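Local coordinates for protein diketoreductase (Acinetobacter baylyi, PDB 4E12) that reduces dicarbonyl compounds with NADH and probably also interconverts (3S)-3-hydroxyacyl-CoA and 3-oxoacyl-CoA, as in fatty acid beta-oxidation, at residues A29-D34 with G72-D77; L10-L15 with D41-R46; G16-F21 with E48-V53; D77-A82 with T105-L110; D85-I90 with P112-F117. All coordinates share one frame; numbering follows the deposited sequence.

All five contacts lie in the NAD-binding Rossmann domain. Contacts 1 and 5 are parallel strand pairings in the same sheet: 29-34 with 72-77 brings in the outermost strand 74-76 and is partly buried, whereas 85-90 with 112-117 is a buried contact with a salt-bridge network where its strands begin. Contacts 2 and 3 both join helix 14-25 to helix 37-57. Contact 2, partly buried, mixes a tight carbon contact with an arginine and lies at the coenzyme-binding turn; contact 3, buried and largely apolar, packs leucine against phenylalanine. Contact 4, partly buried, joins a short helix to helix 97-110 through leucines and meets contact 5 at Leu107. Asp34 of contact 1 hydrogen-bonds to Thr12 of contact 2.

Contact 1 (A29-D34 with G72-D77); sequences AVTAYD and GIRYSD
Gly72 O and Val30 N share a water just before strand 74-76, outermost in the Rossmann sheet of this chain, starts to run parallel to strand 29-33. The water accepts from Val30 N and donates weakly to Gly72 O. Ile73 then brings its CG2 to 4.3 Å from Ala32 CB, while beyond the pair both Val30 and Ile73 rest on Ala24 of helix 14-25. At Arg74 the backbone embraces Thr31: Arg74 N donates almost straight (174°) to Val30 O at 3.0 Å, and Arg74 O receives Ala32 N at 2.7 Å. The Thr31 and Arg74 side chains lie side by side and point the same way. A bend at chi3 (68°) sets Arg74 NE 3.2 Å from Thr31 OG1, and Thr31 CG2 lies over one guanidinium face near its rim, although this arginine is poorly ordered. Tyr75 goes to the face shared with Ala32 and touches Lys44 of helix 37-57. Ser76 returns to the Thr31 face, with its CB 3.9 Å from Thr31 CG2; its N donates to Ala32 O and its O accepts from Asp34 N at 3.2 Å. That last bond ties down the backbone of Asp34, an NAD(+)-binding residue whose OD2 hydrogen-bonds to Thr12 OG1. At Asp77 the Tyr33 ring arrives edge on, its CE1 3.6 Å from Asp77 C.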
# COMPACT_ATOMS: atom_id res chain seq x y z
N ALA A 29 -2.09 -18.12 32.69
CA ALA A 29 -2.00 -17.49 34.00
C ALA A 29 -1.14 -16.25 33.89
O ALA A 29 0.09 -16.35 33.73
CB ALA A 29 -1.39 -18.45 35.01
N VAL A 30 -1.77 -15.10 33.97
CA VAL A 30 -1.13 -13.83 33.67
C VAL A 30 -0.86 -13.04 34.93
O VAL A 30 -1.72 -12.90 35.80
CB VAL A 30 -2.01 -13.00 32.71
CG1 VAL A 30 -1.46 -11.59 32.51
CG2 VAL A 30 -2.11 -13.71 31.37
N THR A 31 0.37 -12.53 35.01
CA THR A 31 0.72 -11.53 36.00
C THR A 31 1.04 -10.23 35.26
O THR A 31 1.85 -10.22 34.34
CB THR A 31 1.97 -11.95 36.79
OG1 THR A 31 1.72 -13.19 37.45
CG2 THR A 31 2.32 -10.89 37.83
N ALA A 32 0.38 -9.14 35.65
CA ALA A 32 0.68 -7.83 35.08
C ALA A 32 1.58 -7.08 36.04
O ALA A 32 1.23 -6.89 37.21
CB ALA A 32 -0.63 -7.06 34.88
N TYR A 33 2.73 -6.64 35.54
CA TYR A 33 3.70 -5.96 36.38
C TYR A 33 3.79 -4.47 36.04
O TYR A 33 3.76 -4.07 34.87
CB TYR A 33 5.08 -6.61 36.28
CG TYR A 33 6.13 -5.70 36.86
CD1 TYR A 33 6.38 -5.68 38.23
CD2 TYR A 33 6.87 -4.84 36.04
CE1 TYR A 33 7.34 -4.83 38.77
CE2 TYR A 33 7.83 -3.99 36.56
CZ TYR A 33 8.06 -3.99 37.92
OH TYR A 33 9.01 -3.15 38.44
N ASP A 34 3.89 -3.65 37.07
CA ASP A 34 4.14 -2.23 36.85
C ASP A 34 4.75 -1.66 38.12
O ASP A 34 4.91 -2.38 39.12
CB ASP A 34 2.89 -1.50 36.40
CG ASP A 34 3.20 -0.31 35.50
OD1 ASP A 34 4.24 0.34 35.67
OD2 ASP A 34 2.40 -0.04 34.58
N GLY A 72 -9.05 -13.20 37.00
CA GLY A 72 -7.94 -14.12 37.19
C GLY A 72 -6.55 -13.50 37.07
O GLY A 72 -5.56 -14.17 37.38
N ILE A 73 -6.46 -12.25 36.62
CA ILE A 73 -5.18 -11.55 36.44
C ILE A 73 -4.53 -11.18 37.78
O ILE A 73 -5.18 -10.59 38.65
CB ILE A 73 -5.36 -10.26 35.59
CG1 ILE A 73 -5.72 -10.63 34.15
CG2 ILE A 73 -4.12 -9.39 35.68
CD1 ILE A 73 -6.14 -9.49 33.29
N ARG A 74 -3.26 -11.52 37.93
CA ARG A 74 -2.52 -11.18 39.15
C ARG A 74 -1.74 -9.88 38.92
O ARG A 74 -1.15 -9.69 37.85
CB ARG A 74 -1.59 -12.34 39.52
CG ARG A 74 -0.87 -12.18 40.86
CD ARG A 74 -0.18 -13.47 41.31
NE ARG A 74 0.95 -13.86 40.47
CZ ARG A 74 2.22 -13.54 40.72
NH1 ARG A 74 2.52 -12.82 41.80
NH2 ARG A 74 3.18 -13.94 39.91
N TYR A 75 -1.75 -8.98 39.90
CA TYR A 75 -1.06 -7.70 39.78
C TYR A 75 0.12 -7.70 40.70
O TYR A 75 0.03 -8.16 41.84
CB TYR A 75 -1.97 -6.55 40.22
CG TYR A 75 -3.24 -6.45 39.44
CD1 TYR A 75 -3.38 -5.52 38.42
CD2 TYR A 75 -4.32 -7.28 39.73
CE1 TYR A 75 -4.55 -5.41 37.69
CE2 TYR A 75 -5.51 -7.19 39.00
CZ TYR A 75 -5.61 -6.24 37.99
OH TYR A 75 -6.75 -6.12 37.25
N SER A 76 1.24 -7.17 40.21
CA SER A 76 2.45 -7.16 41.02
C SER A 76 3.27 -5.90 40.77
O SER A 76 3.34 -5.42 39.64
CB SER A 76 3.29 -8.39 40.65
OG SER A 76 4.46 -8.47 41.44
N ASP A 77 3.87 -5.34 41.83
CA ASP A 77 4.84 -4.27 41.63
C ASP A 77 6.18 -4.67 42.22
O ASP A 77 6.99 -3.82 42.60
CB ASP A 77 4.36 -2.91 42.13
CG ASP A 77 4.18 -2.84 43.64
OD1 ASP A 77 4.33 -3.87 44.36
OD2 ASP A 77 3.88 -1.72 44.12
O HOH W 1 -4.59 -15.16 34.62
O HOH W 2 10.25 -4.10 41.40

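Contact 2 (L10-L15 with D41-R46). With SO4 (sulfate ion), chain H.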
# COMPACT_ATOMS: atom_id res chain seq x y z
N LEU A 10 5.34 -7.02 31.36
CA LEU A 10 5.99 -5.89 32.02
C LEU A 10 5.47 -4.61 31.42
O LEU A 10 5.72 -4.31 30.24
CB LEU A 10 7.50 -5.95 31.83
CG LEU A 10 8.18 -7.28 32.13
CD1 LEU A 10 9.67 -7.05 31.96
CD2 LEU A 10 7.85 -7.76 33.54
N GLY A 11 4.73 -3.84 32.21
CA GLY A 11 4.11 -2.66 31.67
C GLY A 11 2.63 -2.85 31.44
O GLY A 11 2.19 -3.88 30.93
N THR A 12 1.85 -1.85 31.82
CA THR A 12 0.41 -1.99 31.79
C THR A 12 -0.24 -0.84 31.07
O THR A 12 -1.38 -0.47 31.36
CB THR A 12 -0.17 -2.09 33.21
OG1 THR A 12 0.19 -0.92 33.97
CG2 THR A 12 0.37 -3.34 33.89
N GLY A 13 0.51 -0.26 30.13
CA GLY A 13 -0.02 0.81 29.30
C GLY A 13 -0.99 0.32 28.26
O GLY A 13 -1.54 -0.78 28.39
N VAL A 14 -1.22 1.12 27.22
CA VAL A 14 -2.13 0.75 26.14
C VAL A 14 -1.79 -0.63 25.56
O VAL A 14 -2.67 -1.49 25.45
CB VAL A 14 -2.12 1.82 25.02
CG1 VAL A 14 -2.93 1.35 23.83
CG2 VAL A 14 -2.67 3.14 25.55
N LEU A 15 -0.52 -0.84 25.21
CA LEU A 15 -0.09 -2.10 24.60
C LEU A 15 0.06 -3.23 25.62
O LEU A 15 -0.39 -4.34 25.36
CB LEU A 15 1.22 -1.93 23.83
CG LEU A 15 1.17 -0.99 22.62
CD1 LEU A 15 2.58 -0.70 22.10
CD2 LEU A 15 0.30 -1.60 21.54
N ASP A 41 -3.33 0.26 39.86
CA ASP A 41 -4.73 0.70 39.89
C ASP A 41 -5.20 1.10 38.50
O ASP A 41 -6.31 0.76 38.09
CB ASP A 41 -4.93 1.87 40.86
CG ASP A 41 -4.79 1.46 42.32
OD1 ASP A 41 -4.88 0.25 42.64
OD2 ASP A 41 -4.58 2.36 43.16
N ALA A 42 -4.35 1.80 37.76
CA ALA A 42 -4.71 2.24 36.41
C ALA A 42 -4.82 1.06 35.47
O ALA A 42 -5.64 1.06 34.55
CB ALA A 42 -3.69 3.23 35.89
N ALA A 43 -4.00 0.04 35.70
CA ALA A 43 -4.01 -1.17 34.89
C ALA A 43 -5.33 -1.91 35.07
O ALA A 43 -5.93 -2.38 34.09
CB ALA A 43 -2.85 -2.08 35.27
N LYS A 44 -5.77 -2.01 36.32
CA LYS A 44 -7.05 -2.65 36.61
C LYS A 44 -8.15 -1.91 35.83
O LYS A 44 -9.00 -2.55 35.21
CB LYS A 44 -7.35 -2.67 38.11
CG LYS A 44 -8.65 -3.39 38.45
CD LYS A 44 -8.88 -3.42 39.95
CE LYS A 44 -10.23 -4.03 40.27
NZ LYS A 44 -10.48 -4.04 41.74
N LYS A 45 -8.10 -0.59 35.83
CA LYS A 45 -9.04 0.19 35.03
C LYS A 45 -8.92 -0.15 33.54
O LYS A 45 -9.94 -0.31 32.86
CB LYS A 45 -8.89 1.70 35.28
CG LYS A 45 -9.22 2.10 36.71
CD LYS A 45 -8.94 3.58 36.97
CE LYS A 45 -9.18 3.94 38.43
NZ LYS A 45 -8.90 5.38 38.70
N ARG A 46 -7.71 -0.26 33.00
CA ARG A 46 -7.61 -0.60 31.58
C ARG A 46 -8.21 -1.98 31.35
O ARG A 46 -8.89 -2.21 30.35
CB ARG A 46 -6.18 -0.56 31.05
CG ARG A 46 -5.55 0.82 31.03
CD ARG A 46 -4.22 0.83 30.30
NE ARG A 46 -3.68 2.18 30.20
CZ ARG A 46 -2.90 2.75 31.11
NH1 ARG A 46 -2.56 2.09 32.20
NH2 ARG A 46 -2.46 3.99 30.93
S SO4 H . 1.95 2.45 26.19
O1 SO4 H . 2.36 3.03 24.90
O2 SO4 H . 1.56 1.04 25.98
O3 SO4 H . 3.07 2.52 27.15
O4 SO4 H . 0.80 3.21 26.72
O HOH W 3 -0.93 1.33 34.50
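The glycine-rich turn of a Rossmann fold, of GxGxxG type with Gly11, Gly13 and Gly16, here meets helix 37-57 through Thr12 on Ala43 and Arg46. Thr12 directs its side chain at the helix, and its CB lies 3.4 Å from Ala43 CB, tighter than usual for two carbons. Its chi1 of 58° puts OG1 between the backbone N and carbonyl carbon; there it hydrogen-bonds to Asp34 OD2 and accepts a hydrogen bond from a water at 2.6 Å. The same water accepts, weakly, from Arg46 NH1, lying in the guanidinium plane at its edge. Arg46 stretches out from CG to NE and lays the face of its guanidinium against the turn, with Gly13 CA 3.9 Å above the plane over the centre. Arg46 NH1 comes within 2.9 Å of Thr12 O, and Arg46 CD lies 3.3 Å from the same oxygen. Gly13 is the N-cap of helix 14-25, and the first amides after it hold a sulfate ion: Val14 N reaches O4 of the sulfate at 2.9 Å and Leu15 N reaches its O2 at 2.9 Å. Thr12, Val14 and Leu15 bind NAD(+), which is absent from this chain, so the sulfate may mimic a coenzyme phosphate. The amides at this helix start, together with the nearby Arg46, probably make it electropositive, suited to an anion.

Contact 3 (G16-F21 with E48-V53); sequences GSQIAF and EGLAAV
This is a buried, apolar helix-helix contact in which Leu50 of helix 37-57 reaches Ser17, Gln18 and Phe21 of helix 14-25, the helix that follows the coenzyme-binding turn. The short axes stand 10.4 Å apart and are inclined by 58°. Leu50 does most of the touching. Its CD1 comes within 3.4 Å of Ser17 O and also meets Phe21 CB at 3.8 Å. The other branch, CD2, packs on Gln18 CG at 4.1 Å, the two side chains crossing at about a right angle. Phe21 and Leu50 slide past one another in opposite directions. With Phe21 CG anti to the backbone N (chi1 -165°), the ring presents a face to Leu50 CB, which makes a CH-pi contact 4.2 Å from the ring centroid and 17° off the normal. Farther out, Phe21 CZ reaches Ala51 CA at 3.5 Å and Ala51 CB at 3.8 Å. The polar ends are held elsewhere: Ser17 OG bonds to Gly13 O, and Gln18 NE2 to Asn146 OD1. Tyr54 meets the Phe21 ring edge-to-face, and Phe47 also touches it. Such packing joins the helices that precede and follow strand 29-33 in the beta-alpha-beta succession of a Rossmann fold.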
# COMPACT_ATOMS: atom_id res chain seq x y z
N GLY A 16 0.70 -2.97 26.75
CA GLY A 16 0.85 -4.01 27.75
C GLY A 16 -0.48 -4.55 28.27
O GLY A 16 -0.62 -5.75 28.53
N SER A 17 -1.46 -3.68 28.43
CA SER A 17 -2.73 -4.15 28.99
C SER A 17 -3.48 -5.01 27.97
O SER A 17 -4.10 -6.00 28.35
CB SER A 17 -3.61 -3.00 29.49
OG SER A 17 -4.02 -2.18 28.42
N GLN A 18 -3.43 -4.65 26.69
CA GLN A 18 -4.07 -5.49 25.66
C GLN A 18 -3.40 -6.85 25.56
O GLN A 18 -4.08 -7.88 25.43
CB GLN A 18 -4.01 -4.82 24.29
CG GLN A 18 -4.75 -3.52 24.23
CD GLN A 18 -4.75 -2.88 22.86
OE1 GLN A 18 -4.82 -3.56 21.83
NE2 GLN A 18 -4.67 -1.57 22.84
N ILE A 19 -2.08 -6.87 25.62
CA ILE A 19 -1.34 -8.12 25.51
C ILE A 19 -1.68 -9.01 26.70
O ILE A 19 -1.91 -10.21 26.54
CB ILE A 19 0.19 -7.86 25.48
CG1 ILE A 19 0.57 -7.09 24.21
CG2 ILE A 19 0.94 -9.18 25.61
CD1 ILE A 19 2.03 -6.64 24.16
N ALA A 20 -1.70 -8.40 27.87
CA ALA A 20 -2.00 -9.12 29.10
C ALA A 20 -3.42 -9.66 29.07
O ALA A 20 -3.65 -10.82 29.41
CB ALA A 20 -1.78 -8.21 30.31
N PHE A 21 -4.37 -8.84 28.60
CA PHE A 21 -5.76 -9.24 28.61
C PHE A 21 -6.04 -10.32 27.58
O PHE A 21 -6.70 -11.30 27.90
CB PHE A 21 -6.73 -8.07 28.41
CG PHE A 21 -8.14 -8.42 28.78
CD1 PHE A 21 -8.59 -8.23 30.08
CD2 PHE A 21 -9.02 -8.94 27.82
CE1 PHE A 21 -9.92 -8.57 30.44
CE2 PHE A 21 -10.34 -9.28 28.17
CZ PHE A 21 -10.79 -9.09 29.48
N GLU A 48 -10.57 -3.50 33.06
CA GLU A 48 -12.03 -3.44 33.13
C GLU A 48 -12.63 -2.97 31.81
O GLU A 48 -13.58 -3.58 31.31
CB GLU A 48 -12.47 -2.57 34.31
CG GLU A 48 -12.09 -3.21 35.62
CD GLU A 48 -12.27 -2.31 36.82
OE1 GLU A 48 -12.30 -1.08 36.66
OE2 GLU A 48 -12.35 -2.86 37.94
N GLY A 49 -12.07 -1.90 31.24
CA GLY A 49 -12.50 -1.45 29.93
C GLY A 49 -12.33 -2.50 28.83
O GLY A 49 -13.22 -2.69 27.98
N LEU A 50 -11.18 -3.17 28.82
CA LEU A 50 -10.94 -4.23 27.85
C LEU A 50 -11.96 -5.35 27.99
O LEU A 50 -12.42 -5.90 26.98
CB LEU A 50 -9.49 -4.77 27.94
CG LEU A 50 -8.38 -3.78 27.54
CD1 LEU A 50 -7.00 -4.32 27.90
CD2 LEU A 50 -8.46 -3.48 26.05
N ALA A 51 -12.33 -5.70 29.23
CA ALA A 51 -13.33 -6.74 29.45
C ALA A 51 -14.63 -6.35 28.76
O ALA A 51 -15.28 -7.18 28.12
CB ALA A 51 -13.56 -6.95 30.94
N ALA A 52 -14.99 -5.08 28.90
CA ALA A 52 -16.19 -4.53 28.30
C ALA A 52 -16.15 -4.59 26.77
O ALA A 52 -17.12 -5.01 26.13
CB ALA A 52 -16.38 -3.09 28.77
N VAL A 53 -15.03 -4.17 26.19
CA VAL A 53 -14.84 -4.24 24.74
C VAL A 53 -14.95 -5.69 24.27
O VAL A 53 -15.65 -5.99 23.30
CB VAL A 53 -13.43 -3.73 24.33
CG1 VAL A 53 -13.26 -3.81 22.82
CG2 VAL A 53 -13.21 -2.32 24.84

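Contact 4 (D77-A82 with T105-L110)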
# COMPACT_ATOMS: atom_id res chain seq x y z
N ASP A 77 3.87 -5.34 41.83
CA ASP A 77 4.84 -4.27 41.63
C ASP A 77 6.18 -4.67 42.22
O ASP A 77 6.99 -3.82 42.60
CB ASP A 77 4.36 -2.91 42.13
CG ASP A 77 4.18 -2.84 43.64
OD1 ASP A 77 4.33 -3.87 44.36
OD2 ASP A 77 3.88 -1.72 44.12
N ASP A 78 6.40 -5.97 42.30
CA ASP A 78 7.66 -6.52 42.78
C ASP A 78 8.18 -7.43 41.67
O ASP A 78 7.71 -8.55 41.51
CB ASP A 78 7.39 -7.33 44.05
CG ASP A 78 8.65 -7.94 44.64
OD1 ASP A 78 9.71 -7.94 43.98
OD2 ASP A 78 8.57 -8.42 45.79
N LEU A 79 9.14 -6.94 40.89
CA LEU A 79 9.60 -7.66 39.69
C LEU A 79 10.01 -9.10 40.00
O LEU A 79 9.59 -10.04 39.30
CB LEU A 79 10.74 -6.88 39.01
CG LEU A 79 11.27 -7.40 37.67
CD1 LEU A 79 10.14 -7.51 36.66
CD2 LEU A 79 12.35 -6.46 37.16
N ALA A 80 10.80 -9.30 41.05
CA ALA A 80 11.25 -10.63 41.44
C ALA A 80 10.07 -11.57 41.65
O ALA A 80 10.08 -12.70 41.15
CB ALA A 80 12.08 -10.54 42.73
N GLN A 81 9.06 -11.10 42.38
CA GLN A 81 7.85 -11.88 42.63
C GLN A 81 7.02 -12.04 41.35
O GLN A 81 6.42 -13.09 41.12
CB GLN A 81 6.99 -11.21 43.71
CG GLN A 81 7.67 -11.17 45.08
CD GLN A 81 7.97 -12.56 45.60
OE1 GLN A 81 7.15 -13.47 45.48
NE2 GLN A 81 9.16 -12.74 46.18
N ALA A 82 7.00 -10.99 40.53
CA ALA A 82 6.21 -11.01 39.29
C ALA A 82 6.68 -12.08 38.31
O ALA A 82 5.88 -12.61 37.53
CB ALA A 82 6.26 -9.65 38.62
N THR A 105 18.43 -6.23 32.61
CA THR A 105 19.54 -6.67 33.46
C THR A 105 19.02 -7.33 34.73
O THR A 105 19.51 -8.38 35.15
CB THR A 105 20.49 -5.53 33.78
OG1 THR A 105 21.05 -5.07 32.55
CG2 THR A 105 21.61 -6.02 34.68
N LYS A 106 18.00 -6.71 35.32
CA LYS A 106 17.36 -7.25 36.50
C LYS A 106 16.62 -8.52 36.14
O LYS A 106 16.78 -9.56 36.79
CB LYS A 106 16.37 -6.23 37.05
CG LYS A 106 17.00 -4.91 37.40
CD LYS A 106 15.95 -3.88 37.71
CE LYS A 106 16.58 -2.52 37.94
NZ LYS A 106 15.54 -1.49 38.18
N LEU A 107 15.81 -8.44 35.08
CA LEU A 107 14.96 -9.54 34.67
C LEU A 107 15.81 -10.78 34.45
O LEU A 107 15.46 -11.88 34.89
CB LEU A 107 14.21 -9.16 33.38
CG LEU A 107 13.08 -10.08 32.89
CD1 LEU A 107 11.91 -10.08 33.89
CD2 LEU A 107 12.61 -9.62 31.52
N GLY A 108 16.94 -10.61 33.77
CA GLY A 108 17.81 -11.74 33.52
C GLY A 108 18.28 -12.41 34.80
O GLY A 108 18.52 -13.62 34.82
N GLU A 109 18.40 -11.61 35.86
CA GLU A 109 18.83 -12.11 37.17
C GLU A 109 17.67 -12.74 37.92
O GLU A 109 17.81 -13.82 38.51
CB GLU A 109 19.40 -10.97 38.01
CG GLU A 109 20.61 -10.27 37.40
CD GLU A 109 21.10 -9.09 38.24
OE1 GLU A 109 20.39 -8.69 39.18
OE2 GLU A 109 22.19 -8.56 37.94
N LEU A 110 16.52 -12.07 37.88
CA LEU A 110 15.38 -12.46 38.70
C LEU A 110 14.57 -13.63 38.14
O LEU A 110 13.92 -14.36 38.89
CB LEU A 110 14.48 -11.25 38.90
CG LEU A 110 15.17 -10.03 39.50
CD1 LEU A 110 14.20 -8.86 39.63
CD2 LEU A 110 15.75 -10.38 40.86
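Short helix 79-82 comes nearest to the C-terminal end of helix 97-110 at Ala80 and Leu110, whose CA atoms are 5.3 Å apart. Leu79 and Leu110 carry the contact between the two backbones. Leu110 CD1 does much of the touching: it rests 3.8 Å from Leu79 CG, 3.9 Å from Leu79 CD2 and 3.7 Å from Ala80 N, so this one methyl touches both side chain and backbone. Both Leu110 methyls, CD1 and CD2, lie 4.1 Å from Ala80 CB. Leu79, its CG anti to the backbone N (chi1 -175°), points toward helix 97-110 and crosses Leu110, Leu107 and Lys106 at about right angles. Its two methyls part company: CD1 meets Leu107 CD1 at 4.2 Å, whereas CD2 lies 4.0 Å from Lys106 CB. Lys106 gives just this aliphatic root to the contact, since its extended chain leads the amine away. The side-chain contacts are all between carbons. Asp78 is the N-cap residue of helix 79-82, and its N donates a hydrogen bond to Ser76 OG, at the end of the preceding strand. Toward the sheet, Leu79 and Leu107 both pack on Leu10, and Leu79 also on Tyr33. The leucines thus tie together helices and strands on one side of the sheet, an aliphatic layer between helix and sheet as in the alpha-beta sandwich of Rossmann domains.

Contact 5 (D85-I90 with P112-F117)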
# COMPACT_ATOMS: atom_id res chain seq x y z
N ASP A 85 7.97 -17.58 38.61
CA ASP A 85 7.67 -18.86 37.99
C ASP A 85 7.19 -18.63 36.55
O ASP A 85 6.42 -19.43 36.01
CB ASP A 85 6.58 -19.59 38.79
CG ASP A 85 6.42 -21.06 38.37
OD1 ASP A 85 7.37 -21.63 37.80
OD2 ASP A 85 5.34 -21.63 38.61
N ALA A 86 7.64 -17.53 35.95
CA ALA A 86 7.22 -17.16 34.60
C ALA A 86 7.81 -18.10 33.54
O ALA A 86 8.99 -18.43 33.58
CB ALA A 86 7.62 -15.71 34.31
N ASP A 87 6.97 -18.54 32.61
CA ASP A 87 7.45 -19.30 31.45
C ASP A 87 7.84 -18.34 30.32
O ASP A 87 8.71 -18.62 29.49
CB ASP A 87 6.34 -20.24 30.96
CG ASP A 87 5.95 -21.27 32.00
OD1 ASP A 87 6.86 -21.84 32.63
OD2 ASP A 87 4.73 -21.49 32.20
N LEU A 88 7.19 -17.18 30.32
CA LEU A 88 7.37 -16.18 29.27
C LEU A 88 7.13 -14.82 29.89
O LEU A 88 6.18 -14.64 30.65
CB LEU A 88 6.32 -16.40 28.17
CG LEU A 88 6.20 -15.37 27.04
CD1 LEU A 88 7.44 -15.43 26.16
CD2 LEU A 88 4.96 -15.68 26.21
N VAL A 89 8.00 -13.87 29.57
CA VAL A 89 7.81 -12.49 29.99
C VAL A 89 7.71 -11.65 28.73
O VAL A 89 8.60 -11.65 27.88
CB VAL A 89 9.00 -11.99 30.84
CG1 VAL A 89 8.84 -10.51 31.20
CG2 VAL A 89 9.10 -12.83 32.11
N ILE A 90 6.59 -10.95 28.60
CA ILE A 90 6.43 -10.05 27.48
C ILE A 90 6.68 -8.65 28.02
O ILE A 90 5.98 -8.18 28.92
CB ILE A 90 5.01 -10.18 26.87
CG1 ILE A 90 4.74 -11.63 26.43
CG2 ILE A 90 4.90 -9.29 25.64
CD1 ILE A 90 3.34 -11.88 25.91
N PRO A 112 13.58 -17.28 36.51
CA PRO A 112 14.16 -18.62 36.49
C PRO A 112 14.75 -18.92 35.11
O PRO A 112 14.36 -18.30 34.11
CB PRO A 112 12.96 -19.52 36.82
CG PRO A 112 11.76 -18.74 36.40
CD PRO A 112 12.11 -17.30 36.66
N ALA A 113 15.70 -19.84 35.05
CA ALA A 113 16.44 -20.09 33.81
C ALA A 113 15.52 -20.45 32.64
O ALA A 113 15.88 -20.25 31.48
CB ALA A 113 17.46 -21.19 34.03
N LYS A 114 14.33 -20.96 32.94
CA LYS A 114 13.41 -21.44 31.91
C LYS A 114 12.76 -20.31 31.11
O LYS A 114 12.27 -20.54 30.00
CB LYS A 114 12.29 -22.27 32.54
CG LYS A 114 11.47 -21.49 33.55
CD LYS A 114 10.19 -22.25 33.90
CE LYS A 114 9.36 -21.44 34.88
NZ LYS A 114 8.10 -22.15 35.24
N THR A 115 12.76 -19.11 31.68
CA THR A 115 11.96 -17.99 31.18
C THR A 115 12.37 -17.46 29.80
O THR A 115 13.51 -17.05 29.58
CB THR A 115 11.87 -16.84 32.21
OG1 THR A 115 11.30 -17.34 33.43
CG2 THR A 115 10.97 -15.71 31.69
N ILE A 116 11.40 -17.44 28.89
CA ILE A 116 11.59 -16.80 27.59
C ILE A 116 11.28 -15.31 27.73
O ILE A 116 10.30 -14.94 28.38
CB ILE A 116 10.65 -17.40 26.55
CG1 ILE A 116 10.97 -18.89 26.39
CG2 ILE A 116 10.75 -16.62 25.23
CD1 ILE A 116 10.01 -19.66 25.51
N PHE A 117 12.13 -14.47 27.15
CA PHE A 117 11.90 -13.03 27.16
C PHE A 117 11.46 -12.57 25.77
O PHE A 117 12.12 -12.84 24.78
CB PHE A 117 13.17 -12.24 27.51
CG PHE A 117 13.71 -12.48 28.90
CD1 PHE A 117 12.94 -13.11 29.87
CD2 PHE A 117 14.99 -12.06 29.22
CE1 PHE A 117 13.45 -13.32 31.16
CE2 PHE A 117 15.51 -12.27 30.51
CZ PHE A 117 14.74 -12.90 31.47
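Lys114 and the two acids Asp85 and Asp87 cross obliquely, the lysine running out from its turn to place NZ between their carboxylates. With chi1 at 60° its CG sits between the backbone N and carbonyl carbon, and from there the chain is fully extended. NZ makes a salt bridge to Asp85 OD1 at 2.7 Å, approaching from above that carboxylate plane, and another to Asp87 OD1 at 2.9 Å, on the syn side but tilted out of the carboxylate plane. On the way its CE passes 3.3 Å from Ala86 O. That carbonyl accepts a hydrogen bond from Thr115 OG1 at 2.6 Å, with the hydroxyl above the carbonyl plane. Thr115 closes the type I turn from Pro112, and its CG2 is pressed tightly against Val89 CG2 at 3.5 Å. Beyond it the strands pair in parallel: Ile116 N donates to Asp87 O at 3.0 Å, and Val89 N to Ile116 O at 2.8 Å. The side chains alternate, Leu88 CD1 meeting Ile116 CG2 at 3.6 Å on one face, Val89 and Phe117 sharing the other. These strands, with helix 97-110, form a beta-alpha-beta unit. Asp87 OD2 is occupied as well, accepting from the N atoms of Thr5 and Asn6. With two acids around one ammonium, Lys114 is probably kept protonated, and its charge would offset part of theirs where the strands begin.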